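Local structure of greglin (4GI3) at residues Cys21-Cys25 and Lys52-Glu56; Cys25-Pro31 and Leu43-Glu49; Val32-Ser37 and Phe59-Pro65. The protein inhibits serine proteases of the elastase, chymotrypsin and subtilisin type as a non-classical Kazal inhibitor, binding subtilisin most tightly of those tested. All blocks are in the same frame, centred on the assembly; numbering follows the deposited sequence.

Contact 1. Residues Cys21-Cys25 and Lys52-Glu56. Unlike the reference sequence in segment 21-25: C21 (reference Leu), C25 (reference Ser).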
ATOM      1  N   CYS B  21      -0.413   3.813  22.717  1.00 50.19           N
ATOM      2  CA  CYS B  21      -1.503   3.810  21.739  1.00 49.79           C
ATOM      3  C   CYS B  21      -0.998   3.692  20.295  1.00 49.51           C
ATOM      4  O   CYS B  21      -0.063   4.406  19.929  1.00 49.19           O
ATOM      5  CB  CYS B  21      -2.417   5.015  21.922  1.00 50.79           C
ATOM      6  SG  CYS B  21      -3.414   4.951  23.433  1.00 55.34           S
ATOM      7  N   PRO B  22      -1.620   2.805  19.474  1.00 42.98           N
ATOM      8  CA  PRO B  22      -1.163   2.609  18.080  1.00 41.55           C
ATOM      9  C   PRO B  22      -1.313   3.822  17.171  1.00 39.95           C
ATOM     10  O   PRO B  22      -2.422   4.320  16.961  1.00 38.91           O
ATOM     11  CB  PRO B  22      -2.019   1.437  17.593  1.00 43.74           C
ATOM     12  CG  PRO B  22      -2.537   0.777  18.839  1.00 48.51           C
ATOM     13  CD  PRO B  22      -2.740   1.899  19.790  1.00 44.28           C
ATOM     14  N   SER B  23      -0.184   4.269  16.611  1.00 32.96           N
ATOM     15  CA  SER B  23      -0.070   5.455  15.765  1.00 31.21           C
ATOM     16  C   SER B  23      -0.242   5.211  14.273  1.00 30.74           C
ATOM     17  O   SER B  23      -0.456   6.171  13.526  1.00 32.05           O
ATOM     18  CB  SER B  23       1.273   6.137  16.009  1.00 36.41           C
ATOM     19  OG  SER B  23       2.100   5.429  16.924  1.00 47.01           O
ATOM     20  N   ILE B  24      -0.135   3.951  13.828  1.00 22.15           N
ATOM     21  CA  ILE B  24      -0.200   3.618  12.401  1.00 20.05           C
ATOM     22  C   ILE B  24      -1.372   2.709  12.130  1.00 22.27           C
ATOM     23  O   ILE B  24      -1.607   1.773  12.899  1.00 22.02           O
ATOM     24  CB  ILE B  24       1.150   2.976  11.918  1.00 21.58           C
ATOM     25  CG1 ILE B  24       2.408   3.842  12.231  1.00 22.37           C
ATOM     26  CG2 ILE B  24       1.101   2.475  10.450  1.00 19.22           C
ATOM     27  CD1 ILE B  24       2.564   5.154  11.459  1.00 32.04           C
ATOM     28  N   CYS B  25      -2.081   2.964  11.021  1.00 18.44           N
ATOM     29  CA  CYS B  25      -3.213   2.160  10.557  1.00 19.09           C
ATOM     30  C   CYS B  25      -3.034   1.695   9.104  1.00 19.02           C
ATOM     31  O   CYS B  25      -2.339   2.381   8.361  1.00 17.41           O
ATOM     32  CB  CYS B  25      -4.519   2.924  10.740  1.00 20.85           C
ATOM     33  SG  CYS B  25      -5.064   3.013  12.467  1.00 25.50           S
ATOM     34  N   LYS B  52      -7.832   4.704  17.071  1.00 27.13           N
ATOM     35  CA  LYS B  52      -6.621   5.500  17.274  1.00 27.76           C
ATOM     36  C   LYS B  52      -7.002   6.808  17.991  1.00 36.08           C
ATOM     37  O   LYS B  52      -6.380   7.149  18.997  1.00 36.02           O
ATOM     38  CB  LYS B  52      -5.964   5.790  15.915  1.00 28.61           C
ATOM     39  CG  LYS B  52      -4.635   6.559  16.009  1.00 36.03           C
ATOM     40  CD  LYS B  52      -4.192   7.179  14.677  1.00 39.20           C
ATOM     41  CE  LYS B  52      -3.696   6.172  13.674  1.00 55.83           C
ATOM     42  NZ  LYS B  52      -3.392   6.797  12.354  1.00 72.16           N
ATOM     43  N   CYS B  53      -8.042   7.501  17.476  1.00 37.11           N
ATOM     44  CA  CYS B  53      -8.596   8.746  18.003  1.00 40.16           C
ATOM     45  C   CYS B  53      -9.039   8.548  19.462  1.00 44.87           C
ATOM     46  O   CYS B  53      -8.649   9.331  20.321  1.00 43.60           O
ATOM     47  CB  CYS B  53      -9.736   9.239  17.115  1.00 42.38           C
ATOM     48  SG  CYS B  53     -10.353  10.897  17.523  1.00 47.81           S
ATOM     49  N   GLY B  54      -9.751   7.451  19.736  1.00 42.66           N
ATOM     50  CA  GLY B  54     -10.198   7.097  21.082  1.00 43.07           C
ATOM     51  C   GLY B  54      -9.078   6.873  22.084  1.00 48.65           C
ATOM     52  O   GLY B  54      -9.159   7.344  23.219  1.00 47.81           O
ATOM     53  N   CYS B  55      -8.018   6.164  21.667  1.00 47.24           N
ATOM     54  CA  CYS B  55      -6.850   5.830  22.488  1.00 48.28           C
ATOM     55  C   CYS B  55      -5.937   7.031  22.794  1.00 48.74           C
ATOM     56  O   CYS B  55      -5.599   7.263  23.957  1.00 47.84           O
ATOM     57  CB  CYS B  55      -6.061   4.697  21.836  1.00 50.20           C
ATOM     58  SG  CYS B  55      -5.011   3.764  22.979  1.00 55.26           S
ATOM     59  N   GLU B  56      -5.486   7.735  21.741  1.00 42.85           N
ATOM     60  CA  GLU B  56      -4.544   8.856  21.803  1.00 42.09           C
ATOM     61  C   GLU B  56      -5.109  10.108  22.437  1.00 44.56           C
ATOM     62  O   GLU B  56      -4.412  10.767  23.217  1.00 44.33           O
ATOM     63  CB  GLU B  56      -4.013   9.212  20.395  1.00 43.27           C
ATOM     64  CG  GLU B  56      -3.110   8.159  19.769  1.00 56.75           C
ATOM     65  CD  GLU B  56      -2.449   8.525  18.450  1.00 76.19           C
ATOM     66  OE1 GLU B  56      -2.941   9.442  17.749  1.00 59.32           O
ATOM     67  OE2 GLU B  56      -1.439   7.867  18.108  1.00 70.67           O
TER
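A disulfide and a lysine side chain tie the first modelled residues, 21-25, to one side of helix 47-57. C21 directs its CA-CB bond at the helix, and its SG bonds to C55 SG at 2.0 Å (chi3 -71°). C55 SG also lies 4.3 Å from P22 CD. One turn back, K52 stretches along the segment: its CG packs 3.3 Å from P22 O, a carbonyl left buried without a polar partner, while CE rests 3.6 Å from C25 SG. K52 NZ makes a weak hydrogen bond to S23 O (3.2 Å), but its main partner is E49 on the same helix, with which it forms a salt bridge. Together with C25-C48, the C21-C55 bridge pins the lead-in to the protease-binding loop to the helix, as disulfides do in the Kazal fold, of which greglin is a non-classical member. At the segment's end C25 begins strand 25-26, which pairs antiparallel with a strand of KerA, whereas C53 of the helix turns to its disulfide with C76 and to F59.

Contact 2. Residues Cys25-Pro31 and Leu43-Glu49. Unlike the reference sequence in segment 25-31: C25 (reference Ser).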
ATOM      1  N   CYS B  25      -2.081   2.964  11.021  1.00 18.44           N
ATOM      2  CA  CYS B  25      -3.213   2.160  10.557  1.00 19.09           C
ATOM      3  C   CYS B  25      -3.034   1.695   9.104  1.00 19.02           C
ATOM      4  O   CYS B  25      -2.339   2.381   8.361  1.00 17.41           O
ATOM      5  CB  CYS B  25      -4.519   2.924  10.740  1.00 20.85           C
ATOM      6  SG  CYS B  25      -5.064   3.013  12.467  1.00 25.50           S
ATOM      7  N   PRO B  26      -3.676   0.577   8.658  1.00 15.38           N
ATOM      8  CA  PRO B  26      -3.584   0.207   7.242  1.00 14.08           C
ATOM      9  C   PRO B  26      -4.374   1.209   6.409  1.00 18.21           C
ATOM     10  O   PRO B  26      -5.320   1.810   6.923  1.00 15.86           O
ATOM     11  CB  PRO B  26      -4.236  -1.185   7.186  1.00 15.85           C
ATOM     12  CG  PRO B  26      -4.442  -1.597   8.606  1.00 21.63           C
ATOM     13  CD  PRO B  26      -4.598  -0.328   9.368  1.00 16.82           C
ATOM     14  N   LEU B  27      -4.018   1.382   5.132  1.00 13.32           N
ATOM     15  CA  LEU B  27      -4.714   2.354   4.298  1.00 12.44           C
ATOM     16  C   LEU B  27      -5.845   1.757   3.468  1.00 16.24           C
ATOM     17  O   LEU B  27      -5.975   1.988   2.267  1.00 14.51           O
ATOM     18  CB  LEU B  27      -3.748   3.310   3.548  1.00 11.81           C
ATOM     19  CG  LEU B  27      -3.207   4.444   4.430  1.00 16.65           C
ATOM     20  CD1 LEU B  27      -1.923   5.050   3.850  1.00 16.87           C
ATOM     21  CD2 LEU B  27      -4.286   5.543   4.623  1.00 18.80           C
ATOM     22  N   ILE B  28      -6.676   0.952   4.146  1.00 13.76           N
ATOM     23  CA  ILE B  28      -7.867   0.359   3.553  1.00 13.07           C
ATOM     24  C   ILE B  28      -8.964   1.409   3.707  1.00 16.27           C
ATOM     25  O   ILE B  28      -9.043   2.080   4.741  1.00 15.90           O
ATOM     26  CB  ILE B  28      -8.226  -0.982   4.255  1.00 16.74           C
ATOM     27  CG1 ILE B  28      -9.526  -1.566   3.671  1.00 18.51           C
ATOM     28  CG2 ILE B  28      -8.277  -0.842   5.821  1.00 19.71           C
ATOM     29  CD1 ILE B  28      -9.603  -3.067   3.630  1.00 25.64           C
ATOM     30  N   TYR B  29      -9.774   1.584   2.673  1.00 15.44           N
ATOM     31  CA  TYR B  29     -10.877   2.531   2.761  1.00 16.13           C
ATOM     32  C   TYR B  29     -12.122   1.700   3.027  1.00 16.97           C
ATOM     33  O   TYR B  29     -12.606   0.994   2.146  1.00 16.23           O
ATOM     34  CB  TYR B  29     -10.995   3.360   1.463  1.00 17.66           C
ATOM     35  CG  TYR B  29     -12.174   4.307   1.451  1.00 19.09           C
ATOM     36  CD1 TYR B  29     -12.171   5.462   2.226  1.00 21.84           C
ATOM     37  CD2 TYR B  29     -13.276   4.072   0.627  1.00 20.12           C
ATOM     38  CE1 TYR B  29     -13.251   6.348   2.210  1.00 24.27           C
ATOM     39  CE2 TYR B  29     -14.351   4.960   0.589  1.00 21.38           C
ATOM     40  CZ  TYR B  29     -14.331   6.098   1.379  1.00 32.45           C
ATOM     41  OH  TYR B  29     -15.389   6.981   1.359  1.00 36.13           O
ATOM     42  N   ALA B  30     -12.611   1.755   4.264  1.00 17.52           N
ATOM     43  CA  ALA B  30     -13.825   1.022   4.691  1.00 17.55           C
ATOM     44  C   ALA B  30     -14.524   1.966   5.679  1.00 20.79           C
ATOM     45  O   ALA B  30     -14.370   1.819   6.894  1.00 19.81           O
ATOM     46  CB  ALA B  30     -13.432  -0.296   5.342  1.00 17.72           C
ATOM     47  N   PRO B  31     -15.134   3.073   5.172  1.00 18.68           N
ATOM     48  CA  PRO B  31     -15.642   4.098   6.095  1.00 18.41           C
ATOM     49  C   PRO B  31     -16.724   3.648   7.050  1.00 20.79           C
ATOM     50  O   PRO B  31     -17.533   2.773   6.722  1.00 19.87           O
ATOM     51  CB  PRO B  31     -16.050   5.253   5.184  1.00 21.03           C
ATOM     52  CG  PRO B  31     -16.282   4.645   3.888  1.00 25.96           C
ATOM     53  CD  PRO B  31     -15.383   3.452   3.769  1.00 21.72           C
ATOM     54  N   LEU B  43     -17.487  10.645   9.918  1.00 31.02           N
ATOM     55  CA  LEU B  43     -17.208   9.487   9.060  1.00 28.86           C
ATOM     56  C   LEU B  43     -15.682   9.307   9.022  1.00 29.88           C
ATOM     57  O   LEU B  43     -14.964  10.197   8.567  1.00 29.39           O
ATOM     58  CB  LEU B  43     -17.792   9.674   7.644  1.00 28.50           C
ATOM     59  CG  LEU B  43     -17.802   8.440   6.726  1.00 32.60           C
ATOM     60  CD1 LEU B  43     -18.888   7.450   7.121  1.00 31.95           C
ATOM     61  CD2 LEU B  43     -18.011   8.836   5.276  1.00 34.09           C
ATOM     62  N   PHE B  44     -15.183   8.214   9.599  1.00 22.10           N
ATOM     63  CA  PHE B  44     -13.750   7.934   9.627  1.00 20.94           C
ATOM     64  C   PHE B  44     -13.412   7.001   8.463  1.00 23.22           C
ATOM     65  O   PHE B  44     -14.271   6.247   8.026  1.00 22.14           O
ATOM     66  CB  PHE B  44     -13.346   7.305  10.970  1.00 22.55           C
ATOM     67  CG  PHE B  44     -13.134   8.266  12.114  1.00 24.10           C
ATOM     68  CD1 PHE B  44     -14.214   8.759  12.841  1.00 27.03           C
ATOM     69  CD2 PHE B  44     -11.854   8.665  12.480  1.00 26.49           C
ATOM     70  CE1 PHE B  44     -14.015   9.639  13.910  1.00 27.04           C
ATOM     71  CE2 PHE B  44     -11.656   9.531  13.559  1.00 29.06           C
ATOM     72  CZ  PHE B  44     -12.740  10.005  14.273  1.00 26.85           C
ATOM     73  N   VAL B  45     -12.171   7.066   7.935  1.00 19.49           N
ATOM     74  CA  VAL B  45     -11.777   6.227   6.797  1.00 19.15           C
ATOM     75  C   VAL B  45     -11.891   4.705   7.048  1.00 19.62           C
ATOM     76  O   VAL B  45     -12.134   3.959   6.109  1.00 19.04           O
ATOM     77  CB  VAL B  45     -10.419   6.640   6.187  1.00 22.94           C
ATOM     78  CG1 VAL B  45     -10.524   8.029   5.552  1.00 22.70           C
ATOM     79  CG2 VAL B  45      -9.330   6.625   7.240  1.00 22.55           C
ATOM     80  N   ASN B  46     -11.751   4.281   8.311  1.00 17.82           N
ATOM     81  CA  ASN B  46     -11.884   2.894   8.765  1.00 17.48           C
ATOM     82  C   ASN B  46     -11.951   2.817  10.286  1.00 20.75           C
ATOM     83  O   ASN B  46     -11.643   3.805  10.970  1.00 18.12           O
ATOM     84  CB  ASN B  46     -10.746   1.994   8.214  1.00 18.47           C
ATOM     85  CG  ASN B  46      -9.362   2.428   8.576  1.00 23.85           C
ATOM     86  OD1 ASN B  46      -9.041   2.702   9.738  1.00 15.07           O
ATOM     87  ND2 ASN B  46      -8.485   2.459   7.578  1.00 24.54           N
ATOM     88  N   GLU B  47     -12.287   1.609  10.824  1.00 18.02           N
ATOM     89  CA  GLU B  47     -12.360   1.361  12.262  1.00 18.02           C
ATOM     90  C   GLU B  47     -11.035   1.607  12.950  1.00 20.14           C
ATOM     91  O   GLU B  47     -11.049   2.115  14.055  1.00 19.93           O
ATOM     92  CB  GLU B  47     -12.799  -0.069  12.553  1.00 20.01           C
ATOM     93  CG  GLU B  47     -14.286  -0.336  12.519  1.00 33.92           C
ATOM     94  CD  GLU B  47     -14.609  -1.747  12.982  1.00 50.14           C
ATOM     95  OE1 GLU B  47     -14.129  -2.142  14.071  1.00 48.73           O
ATOM     96  OE2 GLU B  47     -15.302  -2.475  12.234  1.00 35.95           O
ATOM     97  N   CYS B  48      -9.877   1.258  12.316  1.00 17.80           N
ATOM     98  CA  CYS B  48      -8.573   1.502  12.939  1.00 18.05           C
ATOM     99  C   CYS B  48      -8.389   2.968  13.327  1.00 19.41           C
ATOM    100  O   CYS B  48      -7.901   3.245  14.417  1.00 18.50           O
ATOM    101  CB  CYS B  48      -7.418   1.013  12.065  1.00 20.24           C
ATOM    102  SG  CYS B  48      -5.793   1.125  12.868  1.00 25.77           S
ATOM    103  N   GLU B  49      -8.762   3.894  12.434  1.00 17.51           N
ATOM    104  CA  GLU B  49      -8.631   5.339  12.681  1.00 19.29           C
ATOM    105  C   GLU B  49      -9.522   5.820  13.837  1.00 23.16           C
ATOM    106  O   GLU B  49      -9.073   6.647  14.637  1.00 20.94           O
ATOM    107  CB  GLU B  49      -8.862   6.160  11.413  1.00 21.07           C
ATOM    108  CG  GLU B  49      -7.736   6.041  10.377  1.00 35.42           C
ATOM    109  CD  GLU B  49      -6.322   6.484  10.732  1.00 51.22           C
ATOM    110  OE1 GLU B  49      -5.378   5.984  10.079  1.00 47.73           O
ATOM    111  OE2 GLU B  49      -6.149   7.333  11.637  1.00 40.60           O
TER
HETATM  112  O   HOH W   1      -6.086   4.544   7.621  1.00 32.65           O
HETATM  113  O   HOH W   2     -13.572  -0.055   8.690  1.00 18.36           O
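The segment opens with C25, disulfide-bonded to C48 in the first turn of helix 47-57, its SG 2.1 Å from C48 SG (chi3 -76°); C25 CB lies 3.2 Å from E49 OE1. P26 CD packs 4.0 Å from C48 SG. P26 O accepts a weak hydrogen bond from N46 ND2 (3.3 Å) and one from water 1, which also links N46 ND2 and E49 OE1; E49 in turn forms a salt bridge with K52. Beyond L27, I28 O takes the stronger bond from N46 ND2 (2.9 Å, 167°). Spanning two carbonyls on either side of one residue, N46 matches the spacer asparagine of Kazal inhibitors, which supports the canonical conformation of the binding loop; the geometry is consistent with L27 as the P1 residue, and L27 O is hydrogen-bonded to a polar side chain of KerA. The same N46 serves as N-cap of the helix, its OD1 accepting from E49 N at 3.0 Å. Y29 stacks on an aromatic ring of KerA, while its CD1 reaches V45 CB at 4.5 Å. A30 N then donates to V45 O (2.9 Å), and A30 O joins E47 N through water 2. P31 ends the run by packing CB 4.0 Å from L43 CG, with its CA 3.2 Å from F44 O.

Contact 3. Residues Val32-Ser37 and Phe59-Pro65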
ATOM      1  N   VAL B  32     -16.681   4.236   8.242  1.00 20.10           N
ATOM      2  CA  VAL B  32     -17.575   3.948   9.360  1.00 19.41           C
ATOM      3  C   VAL B  32     -18.042   5.250  10.010  1.00 25.00           C
ATOM      4  O   VAL B  32     -17.254   6.178  10.230  1.00 23.86           O
ATOM      5  CB  VAL B  32     -16.885   3.007  10.378  1.00 22.25           C
ATOM      6  CG1 VAL B  32     -16.628   1.631   9.764  1.00 21.97           C
ATOM      7  CG2 VAL B  32     -15.583   3.601  10.906  1.00 22.20           C
ATOM      8  N   CYS B  33     -19.320   5.287  10.355  1.00 24.63           N
ATOM      9  CA  CYS B  33     -19.932   6.457  10.968  1.00 26.10           C
ATOM     10  C   CYS B  33     -20.006   6.303  12.484  1.00 26.35           C
ATOM     11  O   CYS B  33     -20.429   5.248  12.969  1.00 24.88           O
ATOM     12  CB  CYS B  33     -21.307   6.685  10.354  1.00 28.85           C
ATOM     13  SG  CYS B  33     -22.131   8.186  10.931  1.00 34.39           S
ATOM     14  N   VAL B  34     -19.546   7.328  13.230  1.00 23.38           N
ATOM     15  CA  VAL B  34     -19.560   7.342  14.696  1.00 23.60           C
ATOM     16  C   VAL B  34     -20.257   8.599  15.216  1.00 31.65           C
ATOM     17  O   VAL B  34     -20.286   9.631  14.529  1.00 30.99           O
ATOM     18  CB  VAL B  34     -18.179   7.149  15.396  1.00 27.48           C
ATOM     19  CG1 VAL B  34     -17.503   5.838  14.994  1.00 27.27           C
ATOM     20  CG2 VAL B  34     -17.247   8.344  15.183  1.00 27.57           C
ATOM     21  N   GLU B  35     -20.786   8.508  16.446  1.00 29.50           N
ATOM     22  CA  GLU B  35     -21.398   9.622  17.157  1.00 28.76           C
ATOM     23  C   GLU B  35     -20.530   9.886  18.357  1.00 31.94           C
ATOM     24  O   GLU B  35     -20.261   8.974  19.130  1.00 31.11           O
ATOM     25  CB  GLU B  35     -22.842   9.321  17.578  1.00 29.82           C
ATOM     26  CG  GLU B  35     -23.551  10.547  18.145  1.00 35.96           C
ATOM     27  CD  GLU B  35     -25.002  10.376  18.557  1.00 54.37           C
ATOM     28  OE1 GLU B  35     -25.609   9.327  18.241  1.00 31.29           O
ATOM     29  OE2 GLU B  35     -25.539  11.314  19.190  1.00 53.94           O
ATOM     30  N   ASP B  36     -20.062  11.133  18.480  1.00 29.06           N
ATOM     31  CA  ASP B  36     -19.216  11.618  19.556  1.00 30.96           C
ATOM     32  C   ASP B  36     -20.090  11.907  20.809  1.00 36.73           C
ATOM     33  O   ASP B  36     -21.328  11.879  20.730  1.00 35.35           O
ATOM     34  CB  ASP B  36     -18.488  12.901  19.060  1.00 33.95           C
ATOM     35  CG  ASP B  36     -17.446  13.545  19.975  1.00 49.82           C
ATOM     36  OD1 ASP B  36     -17.066  12.911  21.000  1.00 52.22           O
ATOM     37  OD2 ASP B  36     -16.986  14.670  19.656  1.00 51.55           O
ATOM     38  N   SER B  37     -19.426  12.168  21.952  1.00 36.07           N
ATOM     39  CA  SER B  37     -20.022  12.528  23.240  1.00 37.77           C
ATOM     40  C   SER B  37     -20.815  13.854  23.129  1.00 43.42           C
ATOM     41  O   SER B  37     -21.807  14.035  23.835  1.00 44.14           O
ATOM     42  CB  SER B  37     -18.929  12.653  24.295  1.00 43.43           C
ATOM     43  OG  SER B  37     -19.427  13.177  25.517  1.00 60.36           O
ATOM     44  N   PHE B  59     -10.989  10.234  23.079  1.00 32.05           N
ATOM     45  CA  PHE B  59     -12.220  10.476  22.314  1.00 30.82           C
ATOM     46  C   PHE B  59     -13.251   9.363  22.582  1.00 34.58           C
ATOM     47  O   PHE B  59     -12.896   8.180  22.578  1.00 33.71           O
ATOM     48  CB  PHE B  59     -11.862  10.581  20.819  1.00 31.91           C
ATOM     49  CG  PHE B  59     -12.962  10.580  19.780  1.00 31.71           C
ATOM     50  CD1 PHE B  59     -13.656  11.745  19.475  1.00 33.89           C
ATOM     51  CD2 PHE B  59     -13.213   9.447  19.012  1.00 32.16           C
ATOM     52  CE1 PHE B  59     -14.621  11.760  18.455  1.00 34.19           C
ATOM     53  CE2 PHE B  59     -14.187   9.459  18.007  1.00 34.76           C
ATOM     54  CZ  PHE B  59     -14.883  10.614  17.734  1.00 33.21           C
ATOM     55  N   VAL B  60     -14.525   9.769  22.832  1.00 30.38           N
ATOM     56  CA  VAL B  60     -15.670   8.904  23.179  1.00 28.98           C
ATOM     57  C   VAL B  60     -16.658   8.804  22.007  1.00 31.07           C
ATOM     58  O   VAL B  60     -17.205   9.814  21.543  1.00 30.85           O
ATOM     59  CB  VAL B  60     -16.364   9.404  24.475  1.00 32.33           C
ATOM     60  CG1 VAL B  60     -17.448   8.425  24.935  1.00 32.11           C
ATOM     61  CG2 VAL B  60     -15.344   9.645  25.589  1.00 32.21           C
ATOM     62  N   TYR B  61     -16.898   7.571  21.522  1.00 25.33           N
ATOM     63  CA  TYR B  61     -17.768   7.387  20.366  1.00 23.14           C
ATOM     64  C   TYR B  61     -18.634   6.108  20.460  1.00 22.89           C
ATOM     65  O   TYR B  61     -18.379   5.215  21.259  1.00 21.70           O
ATOM     66  CB  TYR B  61     -16.897   7.330  19.082  1.00 24.13           C
ATOM     67  CG  TYR B  61     -16.042   6.079  19.029  1.00 25.32           C
ATOM     68  CD1 TYR B  61     -16.545   4.888  18.502  1.00 27.44           C
ATOM     69  CD2 TYR B  61     -14.788   6.042  19.638  1.00 25.53           C
ATOM     70  CE1 TYR B  61     -15.805   3.708  18.542  1.00 27.14           C
ATOM     71  CE2 TYR B  61     -14.043   4.863  19.690  1.00 26.31           C
ATOM     72  CZ  TYR B  61     -14.549   3.704  19.125  1.00 32.05           C
ATOM     73  OH  TYR B  61     -13.823   2.540  19.164  1.00 32.68           O
ATOM     74  N   THR B  62     -19.596   6.022  19.582  1.00 19.52           N
ATOM     75  CA  THR B  62     -20.444   4.860  19.379  1.00 18.95           C
ATOM     76  C   THR B  62     -20.716   4.754  17.900  1.00 23.90           C
ATOM     77  O   THR B  62     -20.984   5.778  17.262  1.00 24.19           O
ATOM     78  CB  THR B  62     -21.733   4.903  20.267  1.00 20.97           C
ATOM     79  OG1 THR B  62     -22.458   3.699  20.056  1.00 15.67           O
ATOM     80  CG2 THR B  62     -22.656   6.085  19.937  1.00 19.60           C
ATOM     81  N   PHE B  63     -20.655   3.526  17.339  1.00 19.14           N
ATOM     82  CA  PHE B  63     -20.998   3.322  15.931  1.00 18.65           C
ATOM     83  C   PHE B  63     -22.500   3.504  15.761  1.00 23.42           C
ATOM     84  O   PHE B  63     -23.284   3.146  16.647  1.00 21.26           O
ATOM     85  CB  PHE B  63     -20.601   1.920  15.432  1.00 20.11           C
ATOM     86  CG  PHE B  63     -19.118   1.765  15.212  1.00 21.87           C
ATOM     87  CD1 PHE B  63     -18.367   0.921  16.014  1.00 24.12           C
ATOM     88  CD2 PHE B  63     -18.475   2.441  14.179  1.00 25.38           C
ATOM     89  CE1 PHE B  63     -16.990   0.776  15.814  1.00 25.55           C
ATOM     90  CE2 PHE B  63     -17.094   2.311  13.994  1.00 28.09           C
ATOM     91  CZ  PHE B  63     -16.357   1.501  14.834  1.00 25.57           C
ATOM     92  N   VAL B  64     -22.885   4.080  14.629  1.00 22.18           N
ATOM     93  CA  VAL B  64     -24.266   4.369  14.234  1.00 23.41           C
ATOM     94  C   VAL B  64     -24.405   4.057  12.734  1.00 29.89           C
ATOM     95  O   VAL B  64     -23.364   3.977  12.061  1.00 29.40           O
ATOM     96  CB  VAL B  64     -24.652   5.854  14.566  1.00 27.72           C
ATOM     97  CG1 VAL B  64     -24.575   6.147  16.064  1.00 27.62           C
ATOM     98  CG2 VAL B  64     -23.819   6.865  13.773  1.00 27.13           C
ATOM     99  N   PRO B  65     -25.632   3.879  12.164  1.00 28.86           N
ATOM    100  CA  PRO B  65     -25.731   3.635  10.715  1.00 29.28           C
ATOM    101  C   PRO B  65     -25.120   4.794   9.910  1.00 32.04           C
ATOM    102  O   PRO B  65     -25.106   5.945  10.366  1.00 29.41           O
ATOM    103  CB  PRO B  65     -27.246   3.509  10.475  1.00 31.56           C
ATOM    104  CG  PRO B  65     -27.817   3.151  11.809  1.00 36.14           C
ATOM    105  CD  PRO B  65     -26.977   3.909  12.787  1.00 31.25           C
TER
HETATM  106  O   HOH W   3     -20.918   2.866  11.338  1.00 26.84           O
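On one face of the strand pair, V34 is a compact knob set among three aromatic rings of segment 59-65. Its CG1 lies 3.6 Å from F63 CD2 and 3.8 Å from Y61 CD1, while CG2 meets the edge of the F59 ring, 4.2 Å from CZ. V32 extends this apolar row, bringing CG2 to 3.7 Å from F63 CE2 at that ring's edge. Beside the F59 ring, D36 CG lies 3.7 Å from F59 CE1. Strand 32-36 is the middle strand of the three-stranded antiparallel sheet of this Kazal domain, and 61-63 is an outer one; helix 47-57 packs on the aromatic face, with V50 touching V32 and Y61. Between the strands, E35 and T62 form a hydrogen-bonded pair, E35 N to T62 O at 2.9 Å and T62 N to E35 O at 3.1 Å, and V64 N reaches C33 O at 3.2 Å. On the face bearing E35 and T62, V64 fits between C33 and E35, CG1 against E35 CB (3.9 Å) and CG2 against C33 SG (3.6 Å), the sulfur of the disulfide to C69; F41 also touches E35 and V64. S37 N makes a weak hydrogen bond to V60 O (3.3 Å) and a shorter one to D36 OD1 (2.7 Å).

Helix 47-57 runs through contacts 1 and 2, whose centres lie about 12 Å apart; they share C25, and contact 2 is nested within the chain loop that contact 1 closes. Together they brace the protease-binding segment that faces KerA, with L27 consistent with P1, whereas contact 3 lies on the sheet away from it and touches no other chain of the complex. Contact 3 sits about 14 Å from contact 2, centre to centre, yet joins it through the shared sheet: F44 N is 3.0 Å from V32 O, a probable hydrogen bond, and E47 CG packs 3.6 Å from F63 CZ. Contacts 1 and 3, about 15 Å apart between centres, meet where C53 SG lies 3.5 Å from F59 CG.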